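Side-chain contacts in putative NAD dependent dehydrogenase (Micromonospora echinospora, PDB 6NOR), which is a putative NAD-dependent oxidoreductase implicated in the biosynthesis of the aminoglycoside antibiotic gentamicin: residues A[33-38]-A[311-316]; A[144-149]-A[206-211]; A[170-175]-A[200-205]; A[210-215]-A[330-335]. All coordinates share one frame; numbering follows the deposited sequence.

In the fold
Contacts 1 and 2 both reach the NAD: the first at its pyrophosphate, nicotinamide ring and carboxamide oxygen, the second at its carboxamide nitrogen. Their centres lie about 16 Å apart, and they touch, S311 O of contact 1 lying 3.0 Å from N144 ND2 of contact 2, a probable hydrogen bond. Contact 3, centred about 9 Å from contact 2, uses the same helix 199-209, and its H201 also touches the cofactor. Contact 4, also centred about 9 Å from contact 2, shares L210 and G211 with it and lies outside the pocket: the side chain of H332 is about 13 Å from NAD. They lead from the Rossmann fold past the cofactor to helix 199-209 and helix 334-353.

Contact 1: residues A[33-38]-A[311-316]; sequences GFMGGV and SGYVHQ. With NAD (nicotinamide-adenine-dinucleotide), chain G.
V38 and M35 both approach the ring of Y313, joining the first helix of the Rossmann fold to the start of helix 313-326. G33 and G36 fit the glycine-rich GxGxxG pattern of such folds, and the glycine at position 33 has a clear reason: a modelled CB there would clash with NAD O5B.

The apolar interactions differ in geometry. V38 CG1 makes a CH-pi contact over one face of the Y313 ring, 4.2 Å from its centroid and 18° off the normal. M35 SD approaches the same ring obliquely, 3.8 Å from Y313 CE1, in a Met-aromatic contact. M35 reaches it with CG anti to the backbone N (chi1 -159°), and bends at the next two torsions fold CE over the nicotinamide, 3.3 Å from NAD C4N. The methionine is therefore shared between tyrosine and cofactor.

The polar interactions of F34, M35 and Y313 go to NAD. At the N-terminus of helix 34-44, F34 N donates to NAD O2A over 3.2 Å, while M35 N donates to NAD O1N over 2.8 Å, so one backbone amide grips each phosphate. Both bonds are nearly straight, and the helix dipole would be expected to add to the attraction for the negatively charged pyrophosphate.

Helix 313-326 starts just after G312, whose positive phi closes a Schellman motif on the preceding helix. Y313 then holds the nicotinamide end: its OH donates to the carboxamide oxygen NAD O7N at 2.5 Å, with that oxygen at the edge of the phenol, in the ring plane.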
# COMPACT_ATOMS: atom_id res chain seq x y z
N GLY A 33 -0.62 -1.88 -36.48
CA GLY A 33 -1.60 -2.12 -35.44
C GLY A 33 -1.20 -1.42 -34.15
O GLY A 33 -0.52 -0.41 -34.16
N PHE A 34 -1.61 -1.99 -33.03
CA PHE A 34 -1.32 -1.42 -31.74
C PHE A 34 0.16 -1.15 -31.49
O PHE A 34 0.53 -0.07 -31.10
CB PHE A 34 -1.86 -2.35 -30.64
CG PHE A 34 -1.50 -1.90 -29.27
CD1 PHE A 34 -2.04 -0.73 -28.75
CD2 PHE A 34 -0.58 -2.59 -28.51
CE1 PHE A 34 -1.71 -0.28 -27.48
CE2 PHE A 34 -0.24 -2.15 -27.23
CZ PHE A 34 -0.81 -0.98 -26.72
N MET A 35 1.01 -2.13 -31.74
CA MET A 35 2.40 -1.99 -31.36
C MET A 35 3.17 -1.19 -32.41
O MET A 35 4.11 -0.46 -32.08
CB MET A 35 3.03 -3.36 -31.12
CG MET A 35 4.31 -3.37 -30.24
SD MET A 35 4.47 -2.30 -28.77
CE MET A 35 2.93 -2.45 -28.02
N GLY A 36 2.75 -1.30 -33.66
CA GLY A 36 3.33 -0.47 -34.70
C GLY A 36 3.02 1.00 -34.46
O GLY A 36 3.83 1.87 -34.75
N GLY A 37 1.85 1.28 -33.91
CA GLY A 37 1.52 2.65 -33.53
C GLY A 37 2.38 3.19 -32.38
O GLY A 37 2.86 4.31 -32.44
N VAL A 38 2.55 2.39 -31.34
CA VAL A 38 3.40 2.78 -30.21
C VAL A 38 4.82 3.11 -30.68
O VAL A 38 5.40 4.12 -30.27
CB VAL A 38 3.48 1.68 -29.14
CG1 VAL A 38 4.44 2.08 -28.00
CG2 VAL A 38 2.09 1.36 -28.60
N SER A 311 6.80 1.88 -19.40
CA SER A 311 6.92 0.47 -19.80
C SER A 311 8.25 0.17 -20.46
O SER A 311 8.53 -0.98 -20.77
CB SER A 311 5.80 0.07 -20.77
OG SER A 311 4.52 0.10 -20.16
N GLY A 312 9.05 1.20 -20.72
CA GLY A 312 10.36 1.02 -21.30
C GLY A 312 10.51 1.20 -22.81
O GLY A 312 11.61 1.05 -23.33
N TYR A 313 9.42 1.52 -23.52
CA TYR A 313 9.48 1.58 -24.98
C TYR A 313 10.42 2.67 -25.47
O TYR A 313 11.13 2.49 -26.46
CB TYR A 313 8.10 1.81 -25.58
CG TYR A 313 7.14 0.71 -25.30
CD1 TYR A 313 7.29 -0.53 -25.88
CD2 TYR A 313 6.05 0.92 -24.47
CE1 TYR A 313 6.41 -1.54 -25.62
CE2 TYR A 313 5.16 -0.07 -24.21
CZ TYR A 313 5.34 -1.30 -24.78
OH TYR A 313 4.44 -2.28 -24.50
N VAL A 314 10.40 3.81 -24.77
CA VAL A 314 11.20 4.96 -25.15
C VAL A 314 12.69 4.64 -25.01
O VAL A 314 13.47 4.89 -25.92
CB VAL A 314 10.80 6.19 -24.29
CG1 VAL A 314 11.74 7.35 -24.51
CG2 VAL A 314 9.40 6.62 -24.64
N HIS A 315 13.09 4.05 -23.90
CA HIS A 315 14.49 3.72 -23.67
C HIS A 315 15.00 2.62 -24.60
O HIS A 315 16.12 2.69 -25.09
CB HIS A 315 14.71 3.31 -22.21
CG HIS A 315 14.57 4.46 -21.26
ND1 HIS A 315 13.35 4.92 -20.81
CD2 HIS A 315 15.51 5.28 -20.72
CE1 HIS A 315 13.54 5.97 -20.03
NE2 HIS A 315 14.84 6.20 -19.95
N GLN A 316 14.17 1.62 -24.84
CA GLN A 316 14.49 0.56 -25.78
C GLN A 316 14.79 1.12 -27.18
O GLN A 316 15.83 0.87 -27.75
CB GLN A 316 13.35 -0.43 -25.86
CG GLN A 316 13.50 -1.48 -26.92
CD GLN A 316 12.26 -2.33 -27.00
OE1 GLN A 316 12.19 -3.41 -26.43
NE2 GLN A 316 11.26 -1.83 -27.71
PA NAD G . -2.28 -6.06 -33.95
O1A NAD G . -3.29 -7.17 -34.34
O2A NAD G . -2.90 -4.92 -33.23
O5B NAD G . -1.59 -5.51 -35.25
C5B NAD G . -1.05 -6.43 -36.17
C4B NAD G . -0.89 -5.65 -37.50
O4B NAD G . -0.14 -6.30 -38.34
C3B NAD G . -2.25 -5.53 -38.16
O3B NAD G . -2.41 -4.23 -38.54
C2B NAD G . -2.16 -6.46 -39.40
O2B NAD G . -3.02 -5.92 -40.46
C1B NAD G . -0.94 -6.35 -39.72
N9A NAD G . -0.41 -7.50 -40.44
C8A NAD G . -0.73 -8.81 -40.34
N7A NAD G . 0.07 -9.49 -41.19
C5A NAD G . 0.87 -8.62 -41.81
C6A NAD G . 1.83 -8.78 -42.76
N6A NAD G . 2.25 -9.95 -43.34
N1A NAD G . 2.50 -7.72 -43.21
C2A NAD G . 2.21 -6.48 -42.74
N3A NAD G . 1.24 -6.33 -41.81
C4A NAD G . 0.58 -7.39 -41.34
O3 NAD G . -1.19 -6.73 -33.08
PN NAD G . -0.16 -6.04 -32.08
O1N NAD G . 0.35 -4.71 -32.54
O2N NAD G . -0.79 -5.93 -30.70
O5D NAD G . 1.07 -7.02 -31.99
C5D NAD G . 2.05 -7.06 -33.02
C4D NAD G . 3.37 -7.59 -32.43
O4D NAD G . 3.79 -6.88 -31.42
C3D NAD G . 3.17 -9.03 -31.86
O3D NAD G . 4.22 -9.75 -32.15
C2D NAD G . 3.00 -8.80 -30.34
O2D NAD G . 3.41 -10.03 -29.61
C1D NAD G . 3.79 -7.80 -30.09
N1N NAD G . 3.36 -7.02 -28.97
C2N NAD G . 4.32 -6.54 -28.09
C3N NAD G . 3.96 -5.77 -26.98
C7N NAD G . 5.08 -5.30 -26.04
O7N NAD G . 4.82 -4.73 -25.04
N7N NAD G . 6.43 -5.59 -26.36
C4N NAD G . 2.64 -5.48 -26.71
C5N NAD G . 1.67 -5.94 -27.60
C6N NAD G . 2.04 -6.72 -28.73

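Contact 2: residues A[144-149]-A[206-211]; sequences NFVYAP and CRWMLG. With NAD (nicotinamide-adenine-dinucleotide), chain G.
V146 lies over one face of the W208 indole, its CB 3.9 Å from the centroid of the six-membered ring and only 11° off the normal, which qualifies as a CH-pi contact. The methyl CG1 is displaced toward the ring fusion and comes to 3.5 Å from W208 CE3, while the backbone on the other flank of the valine brings V146 O to 3.4 Å from W208 CZ2. Side chain and carbonyl together thus cover much of the benzo ring. W208 presents this face with CG anti to the backbone N (chi1 174°), which carries the indole off the last turn of helix 199-209 toward the valine.

That helix ends in a Schellman motif at G211, and it meets a short 3-10 turn at 145-147 that follows the last strand of the parallel Rossmann sheet; the contact therefore joins the loop leaving the Rossmann sheet to a helix of the C-terminal domain. The indole is further flanked by H155, which stacks on it, and by H332, packed edge-to-face. A leucine in place of W208 would probably leave V146 without its flat partner and H155 without its stack, opening a gap beside the turn.

At the start of the same turn, N144 faces the cofactor. Its OD1 accepts a bond from the carboxamide nitrogen NAD N7N at 2.8 Å, with an angle of 159° at the hydrogen. The other end of the amide, ND2, is bonded to S311 O and also sits 3.3 Å above the plane of the F145 ring, over its centre, so that both ends of the N144 amide are held and its rotation is fixed.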
# COMPACT_ATOMS: atom_id res chain seq x y z
N ASN A 144 10.74 -4.84 -23.97
CA ASN A 144 10.80 -3.49 -23.43
C ASN A 144 10.93 -3.36 -21.91
O ASN A 144 11.49 -2.38 -21.44
CB ASN A 144 9.55 -2.70 -23.87
CG ASN A 144 8.27 -3.48 -23.65
OD1 ASN A 144 8.01 -4.44 -24.34
ND2 ASN A 144 7.48 -3.07 -22.67
N PHE A 145 10.43 -4.32 -21.14
CA PHE A 145 10.35 -4.07 -19.71
C PHE A 145 11.71 -4.10 -19.02
O PHE A 145 11.85 -3.55 -17.93
CB PHE A 145 9.38 -5.06 -19.03
CG PHE A 145 7.96 -4.88 -19.46
CD1 PHE A 145 7.24 -3.77 -19.08
CD2 PHE A 145 7.35 -5.80 -20.30
CE1 PHE A 145 5.93 -3.58 -19.49
CE2 PHE A 145 6.05 -5.62 -20.73
CZ PHE A 145 5.34 -4.52 -20.32
N VAL A 146 12.72 -4.68 -19.65
CA VAL A 146 14.04 -4.63 -19.03
C VAL A 146 14.64 -3.24 -19.21
O VAL A 146 15.71 -2.98 -18.71
CB VAL A 146 15.00 -5.71 -19.59
CG1 VAL A 146 14.52 -7.09 -19.22
CG2 VAL A 146 15.15 -5.58 -21.11
N TYR A 147 13.95 -2.35 -19.92
CA TYR A 147 14.41 -0.97 -20.06
C TYR A 147 13.55 -0.00 -19.25
O TYR A 147 13.79 1.20 -19.25
CB TYR A 147 14.40 -0.49 -21.53
CG TYR A 147 15.23 -1.28 -22.50
CD1 TYR A 147 14.68 -2.38 -23.15
CD2 TYR A 147 16.53 -0.91 -22.83
CE1 TYR A 147 15.41 -3.12 -24.07
CE2 TYR A 147 17.28 -1.65 -23.76
CZ TYR A 147 16.70 -2.76 -24.37
OH TYR A 147 17.38 -3.51 -25.29
N ALA A 148 12.52 -0.52 -18.61
CA ALA A 148 11.64 0.30 -17.80
C ALA A 148 12.42 0.88 -16.63
O ALA A 148 13.05 0.16 -15.87
CB ALA A 148 10.44 -0.52 -17.29
N PRO A 149 12.38 2.21 -16.48
CA PRO A 149 13.14 2.99 -15.50
C PRO A 149 13.03 2.41 -14.08
O PRO A 149 14.03 2.29 -13.37
CB PRO A 149 12.47 4.36 -15.57
CG PRO A 149 11.86 4.41 -16.92
CD PRO A 149 11.43 3.04 -17.25
N CYS A 206 13.05 -12.37 -15.30
CA CYS A 206 13.66 -13.30 -14.34
C CYS A 206 15.17 -13.46 -14.53
O CYS A 206 15.93 -13.28 -13.59
CB CYS A 206 13.03 -14.69 -14.43
SG CYS A 206 11.59 -14.99 -13.44
N ARG A 207 15.58 -13.87 -15.73
CA ARG A 207 17.00 -14.00 -16.09
C ARG A 207 17.79 -12.79 -15.70
O ARG A 207 18.81 -12.87 -15.04
CB ARG A 207 17.19 -14.16 -17.59
CG ARG A 207 16.89 -15.47 -18.18
CD ARG A 207 17.26 -15.43 -19.66
NE ARG A 207 18.68 -15.70 -19.92
CZ ARG A 207 19.47 -14.88 -20.61
NH1 ARG A 207 19.00 -13.74 -21.08
NH2 ARG A 207 20.73 -15.20 -20.82
N TRP A 208 17.30 -11.66 -16.17
CA TRP A 208 17.97 -10.38 -16.06
C TRP A 208 18.13 -9.96 -14.63
O TRP A 208 19.21 -9.55 -14.22
CB TRP A 208 17.17 -9.35 -16.84
CG TRP A 208 17.64 -7.94 -16.72
CD1 TRP A 208 18.88 -7.44 -17.05
CD2 TRP A 208 16.86 -6.82 -16.30
NE1 TRP A 208 18.90 -6.09 -16.85
CE2 TRP A 208 17.67 -5.68 -16.39
CE3 TRP A 208 15.54 -6.68 -15.85
CZ2 TRP A 208 17.22 -4.41 -16.05
CZ3 TRP A 208 15.09 -5.41 -15.51
CH2 TRP A 208 15.93 -4.30 -15.60
N MET A 209 17.07 -10.09 -13.85
CA MET A 209 17.15 -9.70 -12.44
C MET A 209 18.23 -10.50 -11.73
O MET A 209 18.85 -10.00 -10.81
CB MET A 209 15.80 -9.88 -11.74
CG MET A 209 14.78 -8.81 -12.13
SD MET A 209 15.25 -7.13 -11.64
CE MET A 209 13.91 -6.23 -12.38
N LEU A 210 18.51 -11.71 -12.21
CA LEU A 210 19.53 -12.54 -11.56
C LEU A 210 20.95 -12.37 -12.09
O LEU A 210 21.88 -12.98 -11.58
CB LEU A 210 19.16 -14.01 -11.65
CG LEU A 210 18.05 -14.51 -10.74
CD1 LEU A 210 18.09 -16.02 -10.68
CD2 LEU A 210 18.18 -13.92 -9.38
N GLY A 211 21.11 -11.55 -13.13
CA GLY A 211 22.42 -11.36 -13.74
C GLY A 211 22.65 -12.33 -14.88
O GLY A 211 23.77 -12.75 -15.12
PA NAD G . -2.28 -6.06 -33.95
O1A NAD G . -3.29 -7.17 -34.34
O2A NAD G . -2.90 -4.92 -33.23
O5B NAD G . -1.59 -5.51 -35.25
C5B NAD G . -1.05 -6.43 -36.17
C4B NAD G . -0.89 -5.65 -37.50
O4B NAD G . -0.14 -6.30 -38.34
C3B NAD G . -2.25 -5.53 -38.16
O3B NAD G . -2.41 -4.23 -38.54
C2B NAD G . -2.16 -6.46 -39.40
O2B NAD G . -3.02 -5.92 -40.46
C1B NAD G . -0.94 -6.35 -39.72
N9A NAD G . -0.41 -7.50 -40.44
C8A NAD G . -0.73 -8.81 -40.34
N7A NAD G . 0.07 -9.49 -41.19
C5A NAD G . 0.87 -8.62 -41.81
C6A NAD G . 1.83 -8.78 -42.76
N6A NAD G . 2.25 -9.95 -43.34
N1A NAD G . 2.50 -7.72 -43.21
C2A NAD G . 2.21 -6.48 -42.74
N3A NAD G . 1.24 -6.33 -41.81
C4A NAD G . 0.58 -7.39 -41.34
O3 NAD G . -1.19 -6.73 -33.08
PN NAD G . -0.16 -6.04 -32.08
O1N NAD G . 0.35 -4.71 -32.54
O2N NAD G . -0.79 -5.93 -30.70
O5D NAD G . 1.07 -7.02 -31.99
C5D NAD G . 2.05 -7.06 -33.02
C4D NAD G . 3.37 -7.59 -32.43
O4D NAD G . 3.79 -6.88 -31.42
C3D NAD G . 3.17 -9.03 -31.86
O3D NAD G . 4.22 -9.75 -32.15
C2D NAD G . 3.00 -8.80 -30.34
O2D NAD G . 3.41 -10.03 -29.61
C1D NAD G . 3.79 -7.80 -30.09
N1N NAD G . 3.36 -7.02 -28.97
C2N NAD G . 4.32 -6.54 -28.09
C3N NAD G . 3.96 -5.77 -26.98
C7N NAD G . 5.08 -5.30 -26.04
O7N NAD G . 4.82 -4.73 -25.04
N7N NAD G . 6.43 -5.59 -26.36
C4N NAD G . 2.64 -5.48 -26.71
C5N NAD G . 1.67 -5.94 -27.60
C6N NAD G . 2.04 -6.72 -28.73

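Contact 3: residues A[170-175]-A[200-205]; sequences VRVAFR and WHAVEL
V172 packs its two methyls against successive turns of helix 199-209, and this is the close part of the contact. CG1 lies 3.9 Å from A202 CB, while CG2 comes to 3.7 Å from the carbonyl A202 O and also meets L205 CB. With CG1 anti to the backbone N (chi1 -177°), both methyls face the helix, CG1 lying mainly on the alanine and CG2 bridging alanine and leucine. The small alanine side chain suits the short CA-CA separation of 5.5 Å between V172 and A202.

F174 and H201 meet more loosely. F174 CE2 approaches H201 CD2 at 3.8 Å, but the ring planes stand at 46° and the centroids are 6.0 Å apart, so the pair is neither a stack nor edge-to-face. The histidine has other demands: it packs edge-to-face with F145, touches NAD, and forms a weak hydrogen bond with K116.

On the reverse side of the strand, R171 and R175 both form salt bridges with D250, and R175 also pairs with E264 of the third subunit. Helix 200-205 runs nearly antiparallel to strand 170-175 (159°) and packs on one face of the mixed sheet, where strand 167-175 lies between strands 246-252 and 260-267; W200 and V203 touch helix 334-353.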
# COMPACT_ATOMS: atom_id res chain seq x y z
N VAL A 170 13.48 -15.75 -7.42
CA VAL A 170 13.02 -14.63 -8.19
C VAL A 170 11.63 -14.99 -8.69
O VAL A 170 11.35 -16.16 -8.96
CB VAL A 170 13.97 -14.28 -9.34
CG1 VAL A 170 14.11 -15.45 -10.31
CG2 VAL A 170 13.48 -13.04 -10.06
N ARG A 171 10.75 -14.00 -8.75
CA ARG A 171 9.40 -14.23 -9.17
C ARG A 171 8.91 -13.07 -10.03
O ARG A 171 9.05 -11.93 -9.66
CB ARG A 171 8.48 -14.43 -7.98
CG ARG A 171 7.01 -14.38 -8.33
CD ARG A 171 6.14 -15.21 -7.39
NE ARG A 171 4.83 -15.48 -7.98
CZ ARG A 171 3.81 -14.63 -7.91
NH1 ARG A 171 3.95 -13.47 -7.28
NH2 ARG A 171 2.66 -14.95 -8.47
N VAL A 172 8.34 -13.39 -11.18
CA VAL A 172 7.70 -12.41 -12.02
C VAL A 172 6.27 -12.83 -12.29
O VAL A 172 6.03 -13.91 -12.78
CB VAL A 172 8.41 -12.22 -13.36
CG1 VAL A 172 7.72 -11.13 -14.12
CG2 VAL A 172 9.87 -11.88 -13.16
N ALA A 173 5.33 -11.95 -11.96
CA ALA A 173 3.94 -12.20 -12.22
C ALA A 173 3.43 -11.23 -13.26
O ALA A 173 3.67 -10.03 -13.18
CB ALA A 173 3.12 -12.08 -10.93
N PHE A 174 2.75 -11.74 -14.27
CA PHE A 174 2.29 -10.85 -15.33
C PHE A 174 0.88 -11.25 -15.75
O PHE A 174 0.64 -12.33 -16.28
CB PHE A 174 3.31 -10.84 -16.49
CG PHE A 174 3.09 -9.73 -17.51
CD1 PHE A 174 2.04 -8.85 -17.40
CD2 PHE A 174 4.04 -9.47 -18.45
CE1 PHE A 174 1.86 -7.84 -18.30
CE2 PHE A 174 3.89 -8.43 -19.36
CZ PHE A 174 2.79 -7.61 -19.28
N ARG A 175 -0.07 -10.37 -15.47
CA ARG A 175 -1.48 -10.68 -15.63
C ARG A 175 -2.26 -9.60 -16.34
O ARG A 175 -2.12 -8.42 -16.06
CB ARG A 175 -2.11 -10.94 -14.28
CG ARG A 175 -1.60 -12.22 -13.65
CD ARG A 175 -1.87 -12.21 -12.19
NE ARG A 175 -1.33 -13.38 -11.52
CZ ARG A 175 -1.02 -13.39 -10.24
NH1 ARG A 175 -1.19 -12.29 -9.52
NH2 ARG A 175 -0.54 -14.48 -9.67
N TRP A 200 7.11 -14.50 -22.40
CA TRP A 200 8.31 -13.93 -22.96
C TRP A 200 8.93 -12.91 -22.01
O TRP A 200 10.11 -12.98 -21.68
CB TRP A 200 8.05 -13.24 -24.31
CG TRP A 200 9.31 -12.66 -24.86
CD1 TRP A 200 9.91 -11.48 -24.50
CD2 TRP A 200 10.18 -13.26 -25.81
NE1 TRP A 200 11.07 -11.31 -25.18
CE2 TRP A 200 11.26 -12.39 -26.00
CE3 TRP A 200 10.13 -14.44 -26.55
CZ2 TRP A 200 12.29 -12.66 -26.87
CZ3 TRP A 200 11.15 -14.71 -27.42
CH2 TRP A 200 12.22 -13.82 -27.58
N HIS A 201 8.12 -11.95 -21.57
CA HIS A 201 8.60 -10.91 -20.67
C HIS A 201 8.98 -11.42 -19.32
O HIS A 201 9.97 -10.99 -18.75
CB HIS A 201 7.53 -9.86 -20.48
CG HIS A 201 7.24 -9.09 -21.71
ND1 HIS A 201 8.19 -8.32 -22.33
CD2 HIS A 201 6.10 -8.94 -22.42
CE1 HIS A 201 7.65 -7.72 -23.38
NE2 HIS A 201 6.39 -8.09 -23.46
N ALA A 202 8.18 -12.32 -18.80
CA ALA A 202 8.42 -12.80 -17.47
C ALA A 202 9.77 -13.52 -17.44
O ALA A 202 10.58 -13.31 -16.55
CB ALA A 202 7.29 -13.71 -17.00
N VAL A 203 10.03 -14.33 -18.47
CA VAL A 203 11.28 -15.09 -18.50
C VAL A 203 12.47 -14.15 -18.71
O VAL A 203 13.49 -14.31 -18.06
CB VAL A 203 11.26 -16.16 -19.58
CG1 VAL A 203 12.63 -16.77 -19.73
CG2 VAL A 203 10.25 -17.25 -19.20
N GLU A 204 12.34 -13.15 -19.56
CA GLU A 204 13.44 -12.22 -19.76
C GLU A 204 13.74 -11.46 -18.45
O GLU A 204 14.90 -11.33 -18.07
CB GLU A 204 13.13 -11.25 -20.91
CG GLU A 204 14.33 -10.41 -21.37
CD GLU A 204 14.11 -9.67 -22.70
OE1 GLU A 204 12.95 -9.56 -23.15
OE2 GLU A 204 15.10 -9.18 -23.29
N LEU A 205 12.69 -10.98 -17.78
CA LEU A 205 12.85 -10.26 -16.51
C LEU A 205 13.49 -11.12 -15.44
O LEU A 205 14.39 -10.66 -14.76
CB LEU A 205 11.51 -9.76 -16.00
CG LEU A 205 10.99 -8.58 -16.81
CD1 LEU A 205 9.50 -8.33 -16.55
CD2 LEU A 205 11.83 -7.34 -16.50

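Contact 4: residues A[210-215]-A[330-335]; sequences LGKPAI and MTHTPD
K212 reaches H332 with its ammonium group, linking the loop after helix 199-209 to the N-terminus of helix 334-353, whose N-cap is T333. NZ donates to H332 ND1 at 3.1 Å, but from 36° out of the imidazole plane, so the bond is poorly aligned. H332, its CG anti to the carbonyl carbon (chi1 -51°), is also packed edge-to-face against Y147, which probably limits how far the ring can turn. The proximity of the lysine charge would be expected to disfavour a protonated imidazole.

K212 reaches across with a chain extended beyond CG. Its backbone, at phi 42° just after the Schellman glycine G211, sets the side chain off toward the histidine. A second partner fixes the ammonium: D336, in the first turn of helix 334-353, makes a salt bridge with NZ. The same carboxylate also pairs with R207 and accepts from T333 N, thereby tying both cations to the helix start.

A valine in place of H332 would probably leave K212 NZ without its nitrogen acceptor and Y147 without its aromatic neighbour. One face of the imidazole is covered by T331 CG2, a methyl 3.5 Å above the H332 ring plane and offset toward the rim.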
# COMPACT_ATOMS: atom_id res chain seq x y z
N LEU A 210 18.51 -11.71 -12.21
CA LEU A 210 19.53 -12.54 -11.56
C LEU A 210 20.95 -12.37 -12.09
O LEU A 210 21.88 -12.98 -11.58
CB LEU A 210 19.16 -14.01 -11.65
CG LEU A 210 18.05 -14.51 -10.74
CD1 LEU A 210 18.09 -16.02 -10.68
CD2 LEU A 210 18.18 -13.92 -9.38
N GLY A 211 21.11 -11.55 -13.13
CA GLY A 211 22.42 -11.36 -13.74
C GLY A 211 22.65 -12.33 -14.88
O GLY A 211 23.77 -12.75 -15.12
N LYS A 212 21.57 -12.66 -15.57
CA LYS A 212 21.56 -13.58 -16.71
C LYS A 212 22.42 -14.84 -16.55
O LYS A 212 23.33 -15.07 -17.34
CB LYS A 212 21.99 -12.84 -17.97
CG LYS A 212 21.07 -11.71 -18.34
CD LYS A 212 21.64 -10.88 -19.46
CE LYS A 212 20.63 -9.84 -19.91
NZ LYS A 212 21.10 -9.03 -21.05
N PRO A 213 22.13 -15.66 -15.53
CA PRO A 213 22.81 -16.95 -15.41
C PRO A 213 22.15 -18.02 -16.28
O PRO A 213 21.02 -17.84 -16.72
CB PRO A 213 22.65 -17.29 -13.93
CG PRO A 213 21.37 -16.66 -13.55
CD PRO A 213 21.31 -15.38 -14.33
N ALA A 214 22.87 -19.12 -16.52
CA ALA A 214 22.36 -20.24 -17.30
C ALA A 214 21.16 -20.89 -16.64
O ALA A 214 21.11 -21.00 -15.42
CB ALA A 214 23.45 -21.27 -17.52
N ILE A 215 20.20 -21.32 -17.44
CA ILE A 215 19.06 -22.06 -16.95
C ILE A 215 19.31 -23.56 -17.05
O ILE A 215 19.60 -24.07 -18.12
CB ILE A 215 17.81 -21.69 -17.73
CG1 ILE A 215 17.47 -20.23 -17.45
CG2 ILE A 215 16.66 -22.65 -17.41
CD1 ILE A 215 16.21 -19.74 -18.08
N MET A 330 24.50 -2.96 -27.76
CA MET A 330 23.31 -3.04 -26.92
C MET A 330 23.52 -3.88 -25.67
O MET A 330 24.32 -4.80 -25.64
CB MET A 330 22.12 -3.56 -27.72
CG MET A 330 21.50 -2.50 -28.61
SD MET A 330 20.32 -3.18 -29.74
CE MET A 330 18.91 -3.28 -28.68
N THR A 331 22.79 -3.51 -24.63
CA THR A 331 22.76 -4.25 -23.38
C THR A 331 22.13 -5.62 -23.57
O THR A 331 22.63 -6.62 -23.07
CB THR A 331 21.97 -3.48 -22.34
OG1 THR A 331 22.54 -2.17 -22.19
CG2 THR A 331 21.94 -4.24 -21.01
N HIS A 332 21.04 -5.65 -24.31
CA HIS A 332 20.31 -6.87 -24.56
C HIS A 332 20.43 -7.30 -26.02
O HIS A 332 20.07 -6.56 -26.94
CB HIS A 332 18.86 -6.67 -24.12
CG HIS A 332 18.75 -6.13 -22.73
ND1 HIS A 332 18.89 -6.93 -21.62
CD2 HIS A 332 18.53 -4.88 -22.28
CE1 HIS A 332 18.76 -6.19 -20.53
NE2 HIS A 332 18.55 -4.94 -20.90
N THR A 333 20.96 -8.49 -26.23
CA THR A 333 21.41 -8.94 -27.54
C THR A 333 20.63 -10.14 -28.02
O THR A 333 19.83 -10.69 -27.26
CB THR A 333 22.90 -9.30 -27.49
OG1 THR A 333 23.06 -10.44 -26.63
CG2 THR A 333 23.71 -8.13 -26.96
N PRO A 334 20.84 -10.56 -29.28
CA PRO A 334 20.18 -11.77 -29.75
C PRO A 334 20.46 -13.03 -28.93
O PRO A 334 19.63 -13.91 -28.91
CB PRO A 334 20.73 -11.92 -31.17
CG PRO A 334 20.91 -10.49 -31.61
CD PRO A 334 21.44 -9.79 -30.40
N ASP A 335 21.60 -13.11 -28.26
CA ASP A 335 21.86 -14.19 -27.32
C ASP A 335 20.78 -14.26 -26.22
O ASP A 335 20.37 -15.34 -25.82
CB ASP A 335 23.24 -14.02 -26.68
CG ASP A 335 24.38 -14.20 -27.68
OD1 ASP A 335 24.30 -15.13 -28.52
OD2 ASP A 335 25.36 -13.41 -27.63